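Local coordinates for hypothetical protein Atu0492 (Agrobacterium tumefaciens str., PDB 2GMY) that is of unknown function but, as a carboxymuconolactone decarboxylase family member carrying a CXXC motif, is a putative AhpD-like antioxidant defence protein, at the interface of chains A and B and the interface of chains A and C. Numbering follows the deposited sequence. Chains: chain A/B/C, Hypothetical protein Atu0492.

Contact 1: the interface of chains A and B. Residues chain A 91, 103-105, 108; chain B 4-5, 139.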
ATOM      1  N   TRP A  91     -12.226  -5.422  14.585  1.00 10.64           N
ATOM      2  CA  TRP A  91     -13.026  -6.122  13.588  1.00 10.61           C
ATOM      3  C   TRP A  91     -13.600  -5.146  12.571  1.00  9.91           C
ATOM      4  O   TRP A  91     -13.607  -5.427  11.358  1.00 10.57           O
ATOM      5  CB  TRP A  91     -14.145  -6.889  14.273  1.00 10.41           C
ATOM      6  CG  TRP A  91     -14.903  -7.837  13.400  1.00  9.90           C
ATOM      7  CD1 TRP A  91     -16.245  -7.790  13.113  1.00 11.18           C
ATOM      8  CD2 TRP A  91     -14.396  -9.000  12.723  1.00 10.83           C
ATOM      9  NE1 TRP A  91     -16.602  -8.846  12.312  1.00 11.35           N
ATOM     10  CE2 TRP A  91     -15.490  -9.603  12.052  1.00 10.53           C
ATOM     11  CE3 TRP A  91     -13.133  -9.591  12.620  1.00 10.09           C
ATOM     12  CZ2 TRP A  91     -15.353 -10.768  11.281  1.00 11.20           C
ATOM     13  CZ3 TRP A  91     -12.998 -10.763  11.854  1.00 10.29           C
ATOM     14  CH2 TRP A  91     -14.108 -11.333  11.204  1.00 11.16           C
ATOM     15  N   ALA A 103      -9.679 -10.448   6.883  1.00 16.13           N
ATOM     16  CA  ALA A 103     -10.297 -10.715   8.208  1.00 15.62           C
ATOM     17  C   ALA A 103      -9.548 -11.770   9.049  1.00 14.97           C
ATOM     18  O   ALA A 103     -10.022 -12.908   9.208  1.00 14.97           O
ATOM     19  CB  ALA A 103     -11.803 -11.062   8.070  1.00 15.21           C
ATOM     20  N   PRO A 104      -8.360 -11.396   9.567  1.00 15.14           N
ATOM     21  CA  PRO A 104      -7.440 -12.356  10.191  1.00 15.04           C
ATOM     22  C   PRO A 104      -7.965 -13.041  11.445  1.00 15.48           C
ATOM     23  O   PRO A 104      -8.814 -12.490  12.163  1.00 14.96           O
ATOM     24  CB  PRO A 104      -6.207 -11.497  10.553  1.00 15.57           C
ATOM     25  CG  PRO A 104      -6.306 -10.288   9.620  1.00 15.79           C
ATOM     26  CD  PRO A 104      -7.796 -10.032   9.557  1.00 15.07           C
ATOM     27  N   ASP A 105      -7.431 -14.235  11.689  1.00 15.73           N
ATOM     28  CA  ASP A 105      -7.752 -15.018  12.876  1.00 16.87           C
ATOM     29  C   ASP A 105      -7.629 -14.233  14.178  1.00 16.77           C
ATOM     30  O   ASP A 105      -8.502 -14.344  15.033  1.00 16.39           O
ATOM     31  CB  ASP A 105      -6.833 -16.247  12.954  1.00 17.69           C
ATOM     32  CG  ASP A 105      -7.189 -17.332  11.934  1.00 20.14           C
ATOM     33  OD1 ASP A 105      -8.322 -17.369  11.400  1.00 20.28           O
ATOM     34  OD2 ASP A 105      -6.310 -18.190  11.682  1.00 24.02           O
ATOM     35  N   PHE A 108     -10.534 -11.872  14.660  1.00 14.41           N
ATOM     36  CA  PHE A 108     -11.763 -12.611  14.905  1.00 14.46           C
ATOM     37  C   PHE A 108     -11.773 -13.213  16.318  1.00 14.80           C
ATOM     38  O   PHE A 108     -12.804 -13.183  17.003  1.00 15.03           O
ATOM     39  CB  PHE A 108     -11.960 -13.705  13.854  1.00 14.93           C
ATOM     40  CG  PHE A 108     -13.245 -14.452  14.022  1.00 14.13           C
ATOM     41  CD1 PHE A 108     -14.464 -13.816  13.813  1.00 16.81           C
ATOM     42  CD2 PHE A 108     -13.240 -15.782  14.448  1.00 15.62           C
ATOM     43  CE1 PHE A 108     -15.671 -14.497  13.989  1.00 16.61           C
ATOM     44  CE2 PHE A 108     -14.438 -16.478  14.618  1.00 16.57           C
ATOM     45  CZ  PHE A 108     -15.658 -15.830  14.404  1.00 16.30           C
TER
ATOM     46  N   ARG B   4     -16.118 -20.338  10.426  1.00 20.48           N
ATOM     47  CA  ARG B   4     -16.143 -19.680  11.733  1.00 18.72           C
ATOM     48  C   ARG B   4     -17.547 -19.621  12.310  1.00 18.43           C
ATOM     49  O   ARG B   4     -17.758 -19.956  13.479  1.00 18.12           O
ATOM     50  CB  ARG B   4     -15.584 -18.261  11.645  1.00 17.89           C
ATOM     51  CG  ARG B   4     -14.107 -18.202  11.386  1.00 16.86           C
ATOM     52  CD  ARG B   4     -13.688 -16.763  11.067  1.00 13.57           C
ATOM     53  NE  ARG B   4     -12.241 -16.610  11.019  1.00 14.36           N
ATOM     54  CZ  ARG B   4     -11.612 -15.554  10.504  1.00 15.74           C
ATOM     55  NH1 ARG B   4     -12.305 -14.555   9.956  1.00 12.75           N
ATOM     56  NH2 ARG B   4     -10.282 -15.511  10.526  1.00 15.78           N
ATOM     57  N   ILE B   5     -18.490 -19.163  11.496  1.00 17.69           N
ATOM     58  CA  ILE B   5     -19.891 -19.036  11.898  1.00 17.89           C
ATOM     59  C   ILE B   5     -20.825 -19.440  10.761  1.00 18.66           C
ATOM     60  O   ILE B   5     -20.622 -19.037   9.617  1.00 18.09           O
ATOM     61  CB  ILE B   5     -20.233 -17.584  12.306  1.00 17.85           C
ATOM     62  CG1 ILE B   5     -19.305 -17.098  13.428  1.00 17.30           C
ATOM     63  CG2 ILE B   5     -21.698 -17.481  12.747  1.00 17.48           C
ATOM     64  CD1 ILE B   5     -19.531 -15.639  13.833  1.00 17.77           C
ATOM     65  N   GLY B 139     -15.380 -12.906   6.218  1.00 13.04           N
ATOM     66  CA  GLY B 139     -15.359 -12.708   7.661  1.00 13.09           C
ATOM     67  C   GLY B 139     -15.662 -13.988   8.424  1.00 13.37           C
ATOM     68  O   GLY B 139     -15.068 -14.232   9.466  1.00 13.43           O
TER
HETATM   69  O   HOH W   1     -10.724 -18.397  13.037  1.00 27.61           O

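Contact 2: the interface of chains A and C. Residues chain A 53, 57, 144-147; chain C 67, 80.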
ATOM      1  N   ASP A  53     -19.975  13.162   9.708  1.00 14.44           N
ATOM      2  CA  ASP A  53     -20.734  14.280  10.274  1.00 15.84           C
ATOM      3  C   ASP A  53     -21.994  13.773  10.967  1.00 16.22           C
ATOM      4  O   ASP A  53     -22.282  14.157  12.106  1.00 16.78           O
ATOM      5  CB  ASP A  53     -21.114  15.291   9.199  1.00 15.56           C
ATOM      6  CG  ASP A  53     -21.768  16.540   9.783  1.00 17.15           C
ATOM      7  OD1 ASP A  53     -21.092  17.237  10.567  1.00 17.30           O
ATOM      8  OD2 ASP A  53     -22.939  16.817   9.439  1.00 20.15           O
ATOM      9  N   LYS A  57     -22.701  13.347  15.284  1.00 15.49           N
ATOM     10  CA  LYS A  57     -23.887  13.970  15.897  1.00 16.24           C
ATOM     11  C   LYS A  57     -24.751  12.937  16.610  1.00 16.67           C
ATOM     12  O   LYS A  57     -25.231  13.185  17.725  1.00 16.80           O
ATOM     13  CB  LYS A  57     -24.686  14.742  14.849  1.00 16.23           C
ATOM     14  CG  LYS A  57     -23.993  16.043  14.435  1.00 18.04           C
ATOM     15  CD  LYS A  57     -24.547  16.602  13.136  1.00 21.51           C
ATOM     16  CE  LYS A  57     -23.835  17.881  12.753  1.00 23.74           C
ATOM     17  NZ  LYS A  57     -24.265  18.383  11.407  1.00 25.30           N
ATOM     18  N   HIS A 144     -22.634  17.192   3.497  1.00 19.23           N
ATOM     19  CA  HIS A 144     -23.228  17.326   4.838  1.00 19.88           C
ATOM     20  C   HIS A 144     -23.521  18.793   5.150  1.00 20.98           C
ATOM     21  O   HIS A 144     -22.879  19.678   4.579  1.00 20.45           O
ATOM     22  CB  HIS A 144     -22.372  16.662   5.946  1.00 19.70           C
ATOM     23  CG  HIS A 144     -21.070  17.350   6.233  1.00 18.19           C
ATOM     24  ND1 HIS A 144     -20.978  18.485   7.013  1.00 18.17           N
ATOM     25  CD2 HIS A 144     -19.800  17.033   5.881  1.00 17.13           C
ATOM     26  CE1 HIS A 144     -19.710  18.853   7.111  1.00 18.12           C
ATOM     27  NE2 HIS A 144     -18.974  17.984   6.439  1.00 17.32           N
ATOM     28  N   PRO A 145     -24.499  19.052   6.050  1.00 22.83           N
ATOM     29  CA  PRO A 145     -24.750  20.439   6.459  1.00 24.05           C
ATOM     30  C   PRO A 145     -23.587  21.038   7.255  1.00 25.55           C
ATOM     31  O   PRO A 145     -22.863  20.313   7.941  1.00 24.69           O
ATOM     32  CB  PRO A 145     -26.017  20.347   7.321  1.00 24.12           C
ATOM     33  CG  PRO A 145     -26.099  18.948   7.769  1.00 24.04           C
ATOM     34  CD  PRO A 145     -25.409  18.101   6.713  1.00 23.28           C
ATOM     35  N   VAL A 146     -23.418  22.357   7.146  1.00 27.53           N
ATOM     36  CA  VAL A 146     -22.312  23.072   7.783  1.00 29.96           C
ATOM     37  C   VAL A 146     -22.836  24.065   8.827  1.00 31.89           C
ATOM     38  O   VAL A 146     -23.517  25.031   8.472  1.00 32.33           O
ATOM     39  CB  VAL A 146     -21.462  23.842   6.739  1.00 29.94           C
ATOM     40  CG1 VAL A 146     -20.280  24.529   7.405  1.00 29.90           C
ATOM     41  CG2 VAL A 146     -20.975  22.910   5.627  1.00 30.07           C
ATOM     42  N   GLU A 147     -22.515  23.828  10.100  1.00 33.86           N
ATOM     43  CA  GLU A 147     -22.996  24.684  11.189  1.00 36.09           C
ATOM     44  C   GLU A 147     -22.202  25.974  11.381  1.00 37.10           C
ATOM     45  O   GLU A 147     -20.984  25.946  11.618  1.00 37.88           O
ATOM     46  CB  GLU A 147     -23.045  23.921  12.516  1.00 36.35           C
ATOM     47  CG  GLU A 147     -24.307  23.109  12.706  1.00 37.83           C
ATOM     48  CD  GLU A 147     -24.129  21.675  12.277  1.00 39.26           C
ATOM     49  OE1 GLU A 147     -23.417  20.943  12.997  1.00 40.85           O
ATOM     50  OE2 GLU A 147     -24.700  21.281  11.232  1.00 39.75           O
TER
ATOM     51  N   GLN C  67     -17.425  20.779  14.412  1.00 21.43           N
ATOM     52  CA  GLN C  67     -17.364  20.206  13.058  1.00 21.11           C
ATOM     53  C   GLN C  67     -15.978  20.331  12.427  1.00 20.21           C
ATOM     54  O   GLN C  67     -15.468  19.375  11.837  1.00 19.88           O
ATOM     55  CB  GLN C  67     -18.393  20.844  12.126  1.00 21.52           C
ATOM     56  CG  GLN C  67     -19.656  20.053  11.946  1.00 23.29           C
ATOM     57  CD  GLN C  67     -20.538  20.629  10.846  1.00 24.48           C
ATOM     58  OE1 GLN C  67     -21.357  19.925  10.262  1.00 24.32           O
ATOM     59  NE2 GLN C  67     -20.365  21.923  10.557  1.00 25.32           N
ATOM     60  N   VAL C  80     -16.763  21.895   5.153  1.00 18.71           N
ATOM     61  CA  VAL C  80     -16.442  22.803   6.263  1.00 19.42           C
ATOM     62  C   VAL C  80     -15.243  23.702   5.939  1.00 19.32           C
ATOM     63  O   VAL C  80     -15.238  24.885   6.286  1.00 19.34           O
ATOM     64  CB  VAL C  80     -16.196  22.027   7.585  1.00 19.88           C
ATOM     65  CG1 VAL C  80     -15.626  22.947   8.681  1.00 21.69           C
ATOM     66  CG2 VAL C  80     -17.481  21.370   8.048  1.00 21.05           C
TER

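Contact 1: the interface of chains A and B
The guanidinium of B:Arg4 reaches over A:Phe108 and takes hold of the polar rim formed by A:Ala103 and A:Asp105. This is one half of a two-fold interface between copies of one protein, possibly the biological one: the N-terminal B:Arg4 faces helices 83-96 and 105-114 of chain A and the loop between helices 98-101 and 105-114.

Hydrogen bonding first: both terminal nitrogens converge end-on on one atom, the backbone O of A:Ala103, and NH1 of B:Arg4 lies 2.9 Å from that oxygen. The oxygen lies in the guanidinium plane. NH2 approaches in the carbonyl plane of A:Ala103, whereas NH1 is tilted from it. NH1 of B:Arg4 also donates to the carbonyl O of B:Gly139, 2.8 Å away; this bond within chain B, made from above the carbonyl plane, should help hold the guanidinium's rotation. B:Gly139 ends helix 117-139, whose negative end may add to the attraction.

The charged contact is the salt bridge from NH2 of B:Arg4 to OD1 of A:Asp105, 2.8 Å long. It is fairly straight, 161° at the hydrogen, and meets the carboxylate oxygen on its anti side, with the two flat groups turned 66° apart. A water spans NE of B:Arg4 and OD1, so OD1 is linked to the arginine both directly and through a water.

Apolar and CH-pi packing makes up the rest. A chi1 of -177° swings the ring of A:Phe108 anti to its backbone N, where it lies almost parallel to the guanidinium. The arginine chain, extended from CG to NE, runs across one ring face, and CD of B:Arg4 sits 3.6 Å from the A:Phe108 ring centroid in a CH-pi contact. CB of A:Phe108 backs the centre of the guanidinium. At the ring's edge, in its plane, lies the delta-methyl CD1 of B:Ile5, 3.9 Å from CZ of A:Phe108. The indole of A:Trp91 presents its edge, CH2 standing 3.5 Å from the carbonyl O of B:Gly139.

Contact 2: the interface of chains A and C
C:Gln67 plugs its side chain into a polar notch of chain A made by A:Asp53, A:Glu147 and the backbone around A:Pro145. The site is one half of a two-fold interface between two copies in the deposited assembly; a role in the biological oligomer is only inferred.

From CB, chi1 of -99° and an extended chi2 carry the chain straight in. CG of C:Gln67 is the first atom to touch chain A, lying 3.4 Å from OD1 of A:Asp53. The amide carbon CD meets two carboxylates, coming from directions about a right angle apart: CD of C:Gln67 is 3.6 Å from OE1 of A:Glu147 and a little nearer to A:Asp53. The amide is turned 51° against the carboxylate of A:Asp53 and 31° against that of A:Glu147.

At the tip the modelled atoms do not match in kind. OE1 of C:Gln67 is placed 2.7 Å from OD1 of A:Asp53. It is also close to the carbonyl O of A:Pro145, another acceptor. NE2 of C:Gln67 lies 2.9 Å from the backbone N of A:Glu147, a donor. The built orientation is therefore doubtful. Exchanging the amide O and N would probably relieve these clashes, at the cost of the weak, long contact from A:Lys57 NZ to OE1.

Second-shell bonds set up the notch. NZ of A:Lys57 bridges the two carboxylates, 2.8 Å from OD2 of A:Asp53 and hydrogen-bonded as well to OE2 of A:Glu147 on its syn lone pair, which should temper their charge. ND1 of A:His144 donates to the O of A:Pro145 at 2.8 Å, from above the carbonyl plane. The imidazole edge meets C:Val80, with CE1 of A:His144 3.5 Å from CG2 of C:Val80.

In the fold, chain A supplies helix 49-61, which begins within the family's CXXC motif, and the tail beyond helix 117-139; chain C answers with helix 66-70 and the loop that follows the 3-10 helix 71-77.

The C-alpha centres of contact 1 and contact 2 lie about 34 Å apart, so chain A meets two neighbours through separate patches. Since both interfaces are two-fold symmetric, every copy presents both halves of each. The last part of the chain serves both: helix 117-139 ends at the glycine used in contact 1, and the tail a few residues further on lines contact 2. Two different two-fold interfaces on one subunit allow assembly to continue beyond a dimer, in keeping with the six copies of the deposited assembly, although the structure alone does not show which oligomer forms in solution.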